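Local coordinates for MlnE (PDB 5D2E), which is the N-terminal B-type ketoreductase of a macrolactin polyketide assembly line, binding NADP and probably reducing beta-keto groups of carrier-bound intermediates, at residues E24-E27 and L28-L32; V228-F231 and E232-N235. All coordinates share one frame; numbering follows the deposited sequence.

Interaction 1 of 2, residues E24-E27 and L28-L32; sequences EGLE and LIKSL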
ATOM      1  N   GLU A  24      -7.108   6.972  31.779  1.00 61.58           N
ATOM      2  CA  GLU A  24      -7.210   6.186  30.520  1.00 55.64           C
ATOM      3  C   GLU A  24      -8.667   5.760  30.250  1.00 53.08           C
ATOM      4  O   GLU A  24      -9.182   5.922  29.135  1.00 49.67           O
ATOM      5  CB  GLU A  24      -6.334   4.934  30.614  1.00 55.74           C
ATOM      6  CG  GLU A  24      -4.822   5.148  30.627  1.00 57.30           C
ATOM      7  CD  GLU A  24      -4.069   3.844  30.931  1.00 58.86           C
ATOM      8  OE1 GLU A  24      -2.892   3.708  30.519  1.00 59.19           O
ATOM      9  OE2 GLU A  24      -4.666   2.949  31.572  1.00 55.84           O
ATOM     10  N   GLY A  25      -9.333   5.229  31.280  1.00 50.86           N
ATOM     11  CA  GLY A  25     -10.730   4.805  31.160  1.00 50.29           C
ATOM     12  C   GLY A  25     -11.648   5.942  30.755  1.00 54.91           C
ATOM     13  O   GLY A  25     -12.586   5.794  29.943  1.00 52.78           O
ATOM     14  N   LEU A  26     -11.398   7.099  31.349  1.00 53.77           N
ATOM     15  CA  LEU A  26     -12.147   8.274  30.980  1.00 52.26           C
ATOM     16  C   LEU A  26     -11.857   8.670  29.529  1.00 44.07           C
ATOM     17  O   LEU A  26     -12.796   8.926  28.795  1.00 45.86           O
ATOM     18  CB  LEU A  26     -11.819   9.434  31.941  1.00 53.42           C
ATOM     19  CG  LEU A  26     -12.532  10.765  31.678  1.00 51.90           C
ATOM     20  CD1 LEU A  26     -14.037  10.574  31.753  1.00 49.80           C
ATOM     21  CD2 LEU A  26     -12.025  11.827  32.665  1.00 51.36           C
ATOM     22  N   GLU A  27     -10.573   8.741  29.142  1.00 47.07           N
ATOM     23  CA  GLU A  27     -10.220   9.078  27.751  1.00 49.33           C
ATOM     24  C   GLU A  27     -10.975   8.120  26.781  1.00 50.08           C
ATOM     25  O   GLU A  27     -11.613   8.567  25.799  1.00 47.48           O
ATOM     26  CB  GLU A  27      -8.701   9.066  27.528  1.00 51.66           C
ATOM     27  CG  GLU A  27      -8.268   9.225  26.044  1.00 62.77           C
ATOM     28  CD  GLU A  27      -6.745   9.372  25.831  1.00 72.50           C
ATOM     29  OE1 GLU A  27      -6.134   8.538  25.137  1.00 53.76           O
ATOM     30  OE2 GLU A  27      -6.127  10.338  26.345  1.00 79.98           O
ATOM     31  N   LEU A  28     -11.005   6.826  27.115  1.00 45.37           N
ATOM     32  CA  LEU A  28     -11.699   5.846  26.243  1.00 45.32           C
ATOM     33  C   LEU A  28     -13.189   6.125  26.154  1.00 49.30           C
ATOM     34  O   LEU A  28     -13.791   6.120  25.058  1.00 45.62           O
ATOM     35  CB  LEU A  28     -11.451   4.424  26.731  1.00 49.54           C
ATOM     36  CG  LEU A  28     -11.787   3.215  25.841  1.00 50.82           C
ATOM     37  CD1 LEU A  28     -11.519   3.498  24.353  1.00 51.42           C
ATOM     38  CD2 LEU A  28     -10.949   2.042  26.340  1.00 52.96           C
ATOM     39  N   ILE A  29     -13.809   6.450  27.289  1.00 47.46           N
ATOM     40  CA  ILE A  29     -15.258   6.747  27.253  1.00 43.62           C
ATOM     41  C   ILE A  29     -15.584   7.961  26.379  1.00 36.40           C
ATOM     42  O   ILE A  29     -16.606   7.992  25.660  1.00 41.98           O
ATOM     43  CB  ILE A  29     -15.818   6.968  28.695  1.00 51.07           C
ATOM     44  CG1 ILE A  29     -15.858   5.632  29.439  1.00 51.83           C
ATOM     45  CG2 ILE A  29     -17.214   7.626  28.643  1.00 49.00           C
ATOM     46  CD1 ILE A  29     -15.712   5.756  30.944  1.00 52.33           C
ATOM     47  N   LYS A  30     -14.720   8.970  26.456  1.00 39.58           N
ATOM     48  CA  LYS A  30     -14.890  10.169  25.672  1.00 43.81           C
ATOM     49  C   LYS A  30     -14.813   9.862  24.185  1.00 48.56           C
ATOM     50  O   LYS A  30     -15.410  10.601  23.405  1.00 42.72           O
ATOM     51  CB  LYS A  30     -13.820  11.178  26.016  1.00 49.10           C
ATOM     52  CG  LYS A  30     -13.997  11.761  27.413  1.00 52.72           C
ATOM     53  CD  LYS A  30     -12.807  12.641  27.736  1.00 57.52           C
ATOM     54  CE  LYS A  30     -13.151  13.644  28.823  1.00 56.48           C
ATOM     55  NZ  LYS A  30     -11.892  14.134  29.439  1.00 54.04           N
ATOM     56  N   SER A  31     -14.092   8.785  23.806  1.00 46.03           N
ATOM     57  CA  SER A  31     -14.030   8.361  22.383  1.00 45.17           C
ATOM     58  C   SER A  31     -15.204   7.494  21.912  1.00 48.59           C
ATOM     59  O   SER A  31     -15.263   7.151  20.733  1.00 44.30           O
ATOM     60  CB  SER A  31     -12.735   7.605  22.096  1.00 49.28           C
ATOM     61  OG  SER A  31     -12.810   6.224  22.535  1.00 48.15           O
ATOM     62  N   LEU A  32     -16.146   7.149  22.795  1.00 45.59           N
ATOM     63  CA  LEU A  32     -17.190   6.200  22.430  1.00 48.94           C
ATOM     64  C   LEU A  32     -18.058   6.698  21.301  1.00 47.36           C
ATOM     65  O   LEU A  32     -18.434   7.887  21.261  1.00 46.61           O
ATOM     66  CB  LEU A  32     -18.068   5.774  23.623  1.00 55.46           C
ATOM     67  CG  LEU A  32     -17.402   4.786  24.586  1.00 60.02           C
ATOM     68  CD1 LEU A  32     -18.457   4.257  25.549  1.00 64.24           C
ATOM     69  CD2 LEU A  32     -16.691   3.632  23.869  1.00 61.01           C
TER
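Leu26 and Lys30 meet along the last turns of helix 22-30, a local i to i+4 contact on the surface of the protein near the start of the chain. The lysine chain, extended beyond CG, slants across the leucine in a loose apolar alignment, with Lys30 CE 4.1 Å from Leu26 CG. Lys30 CG sits beside its own backbone N (chi1 -70°), which brings Lys30 CG to 3.4 Å from Leu26 O. Leu26 O also accepts the bond from Lys30 N at 3.0 Å. One residue earlier, Ile29 CG1 and CD1 both lie 3.3 Å from Gly25 O. Beneath these contacts run the helical bonds from Leu28 N to Glu24 O and from Ile29 N to Gly25 O. The last of the series, from Ser31 N to Glu27 O, is longer and more bent, 3.2 Å with an N-H...O angle of 136°. Ser31 OG also turns back and bonds Leu28 O at 2.7 Å, in the carbonyl plane on a lone pair. The Glu27 side chain reaches off the helix, and its OE1 bonds the backbone N of Gln478, while Ile29 packs on Ile11 of helix 6-16. This is the C-terminal end of a helix, with a serine hydroxyl bonded back to a last-turn carbonyl.

Interaction 2 of 2, residues V228-F231 and E232-N235; sequences VISF and EWNN
Ile229 lays its CG2 methyl over one face of the Trp233 indole, a CH-pi contact between residues i and i+4, one helical turn apart. Ile229 CG2 stands 3.6 Å from the centroid of the Trp233 six-membered ring, 18° off the ring normal, and the two side chains run side by side. Trp233 CG lies beside its own backbone N (chi1 -75°), which swings the indole back along the helix. Ile229 O lies over a ring face too, 3.4 Å from Trp233 CG, while accepting the bond from Trp233 N at 2.9 Å. Next along the chain, Ser230 O is gripped twice by Asn234: by ND2 at 2.9 Å, tilted 22° from the carbonyl plane, and weakly by the backbone N at 3.2 Å. Asn234 N also makes a weak bond to Phe231 O as the helix runs out. Farther out, His127 meets the Trp233 ring edge-to-face, and Ile129 touches both Ile229 and Trp233. Asn234 ND2 has a second acceptor in Phe53 O, and Ser230 OG bonds Lys52 O. One asparagine amide thus links two backbone carbonyls, one from the last turn of the helix and one from a neighbouring loop, and the methyl-indole contact beside it holds largely through dispersion.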
ATOM      1  N   VAL A 228     -10.952  -6.633 -21.858  1.00 26.80           N
ATOM      2  CA  VAL A 228     -10.961  -5.880 -20.570  1.00 28.03           C
ATOM      3  C   VAL A 228     -10.701  -4.409 -20.782  1.00 26.80           C
ATOM      4  O   VAL A 228     -11.404  -3.561 -20.232  1.00 26.70           O
ATOM      5  CB  VAL A 228      -9.942  -6.452 -19.581  1.00 28.76           C
ATOM      6  CG1 VAL A 228      -9.756  -5.506 -18.398  1.00 31.61           C
ATOM      7  CG2 VAL A 228     -10.411  -7.797 -19.116  1.00 30.01           C
ATOM      8  N   ILE A 229      -9.745  -4.092 -21.667  1.00 27.73           N
ATOM      9  CA  ILE A 229      -9.493  -2.666 -22.001  1.00 28.75           C
ATOM     10  C   ILE A 229     -10.745  -1.996 -22.567  1.00 30.13           C
ATOM     11  O   ILE A 229     -11.151  -0.903 -22.123  1.00 27.59           O
ATOM     12  CB  ILE A 229      -8.280  -2.541 -22.948  1.00 25.88           C
ATOM     13  CG1 ILE A 229      -7.014  -2.996 -22.211  1.00 27.01           C
ATOM     14  CG2 ILE A 229      -8.108  -1.165 -23.472  1.00 28.46           C
ATOM     15  CD1 ILE A 229      -5.812  -3.243 -23.109  1.00 31.35           C
ATOM     16  N   SER A 230     -11.375  -2.651 -23.546  1.00 27.89           N
ATOM     17  CA  SER A 230     -12.600  -2.077 -24.090  1.00 27.15           C
ATOM     18  C   SER A 230     -13.721  -1.914 -23.070  1.00 27.32           C
ATOM     19  O   SER A 230     -14.527  -0.991 -23.148  1.00 29.45           O
ATOM     20  CB  SER A 230     -13.079  -2.918 -25.283  1.00 30.01           C
ATOM     21  OG  SER A 230     -12.138  -2.834 -26.390  1.00 29.57           O
ATOM     22  N   PHE A 231     -13.828  -2.880 -22.160  1.00 29.57           N
ATOM     23  CA  PHE A 231     -14.816  -2.840 -21.137  1.00 31.37           C
ATOM     24  C   PHE A 231     -14.549  -1.634 -20.238  1.00 31.38           C
ATOM     25  O   PHE A 231     -15.465  -0.889 -19.863  1.00 30.69           O
ATOM     26  CB  PHE A 231     -14.783  -4.158 -20.349  1.00 31.79           C
ATOM     27  CG  PHE A 231     -15.826  -4.240 -19.258  1.00 33.95           C
ATOM     28  CD1 PHE A 231     -17.136  -4.693 -19.561  1.00 38.28           C
ATOM     29  CD2 PHE A 231     -15.506  -3.924 -17.935  1.00 33.97           C
ATOM     30  CE1 PHE A 231     -18.093  -4.795 -18.554  1.00 45.25           C
ATOM     31  CE2 PHE A 231     -16.485  -3.990 -16.933  1.00 39.19           C
ATOM     32  CZ  PHE A 231     -17.782  -4.417 -17.254  1.00 39.61           C
ATOM     33  N   GLU A 232     -13.287  -1.440 -19.880  1.00 30.47           N
ATOM     34  CA  GLU A 232     -12.916  -0.285 -19.036  1.00 32.35           C
ATOM     35  C   GLU A 232     -13.265   1.025 -19.759  1.00 35.43           C
ATOM     36  O   GLU A 232     -13.810   1.989 -19.160  1.00 33.23           O
ATOM     37  CB  GLU A 232     -11.408  -0.337 -18.687  1.00 30.32           C
ATOM     38  CG  GLU A 232     -11.073  -1.377 -17.632  1.00 32.67           C
ATOM     39  CD  GLU A 232     -11.374  -0.881 -16.225  1.00 36.64           C
ATOM     40  OE1 GLU A 232     -11.585   0.342 -16.092  1.00 35.55           O
ATOM     41  OE2 GLU A 232     -11.368  -1.694 -15.288  1.00 35.01           O
ATOM     42  N   TRP A 233     -12.933   1.083 -21.053  1.00 33.58           N
ATOM     43  CA  TRP A 233     -13.231   2.323 -21.814  1.00 35.71           C
ATOM     44  C   TRP A 233     -14.689   2.688 -21.836  1.00 40.00           C
ATOM     45  O   TRP A 233     -15.050   3.857 -21.985  1.00 39.75           O
ATOM     46  CB  TRP A 233     -12.800   2.183 -23.247  1.00 35.23           C
ATOM     47  CG  TRP A 233     -11.355   2.266 -23.456  1.00 32.86           C
ATOM     48  CD1 TRP A 233     -10.432   2.908 -22.665  1.00 35.25           C
ATOM     49  CD2 TRP A 233     -10.641   1.766 -24.575  1.00 29.83           C
ATOM     50  NE1 TRP A 233      -9.169   2.811 -23.233  1.00 32.19           N
ATOM     51  CE2 TRP A 233      -9.275   2.113 -24.399  1.00 30.89           C
ATOM     52  CE3 TRP A 233     -11.002   1.015 -25.696  1.00 31.14           C
ATOM     53  CZ2 TRP A 233      -8.294   1.768 -25.323  1.00 29.21           C
ATOM     54  CZ3 TRP A 233     -10.042   0.662 -26.590  1.00 28.75           C
ATOM     55  CH2 TRP A 233      -8.691   1.036 -26.404  1.00 29.93           C
ATOM     56  N   ASN A 234     -15.533   1.674 -21.695  1.00 40.77           N
ATOM     57  CA  ASN A 234     -16.964   1.858 -21.770  1.00 44.24           C
ATOM     58  C   ASN A 234     -17.738   1.764 -20.433  1.00 48.17           C
ATOM     59  O   ASN A 234     -18.944   1.726 -20.490  1.00 53.75           O
ATOM     60  CB  ASN A 234     -17.499   0.860 -22.814  1.00 45.14           C
ATOM     61  CG  ASN A 234     -17.166   1.286 -24.230  1.00 45.10           C
ATOM     62  OD1 ASN A 234     -17.737   2.255 -24.722  1.00 51.65           O
ATOM     63  ND2 ASN A 234     -16.207   0.614 -24.865  1.00 38.41           N
ATOM     64  N   ASN A 235     -17.089   1.794 -19.259  1.00 52.06           N
ATOM     65  CA  ASN A 235     -17.806   1.584 -17.959  1.00 56.84           C
ATOM     66  C   ASN A 235     -18.309   2.827 -17.138  1.00 62.08           C
ATOM     67  O   ASN A 235     -17.674   3.874 -17.041  1.00 62.92           O
ATOM     68  CB  ASN A 235     -17.003   0.660 -17.039  1.00 58.02           C
ATOM     69  CG  ASN A 235     -15.832   1.358 -16.348  1.00 64.06           C
ATOM     70  OD1 ASN A 235     -15.681   2.591 -16.388  1.00 65.83           O
ATOM     71  ND2 ASN A 235     -14.981   0.553 -15.689  1.00 66.12           N
TER

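How the interactions relate
Interaction 1 comes first along the chain and interaction 2 some two hundred residues later, with centres 49 Å apart and nearest atoms about 37 Å apart, so neither touches the other. Both lie at the C-terminal ends of helices, 22-30 and 222-233 respectively. Helix 22-30 touches helices 6-16 and 477-488, beside the NADP-binding half: the Glu27 side chain is about 8 Å from that of Trp452. Helix 222-233 packs on strands 127-133, 171-180 and 242-245 of the other half, away from the annotated sites. The two halves are consistent with ketoreductases of this class, in which a structural Rossmann-like subdomain accompanies the catalytic, cofactor-binding one.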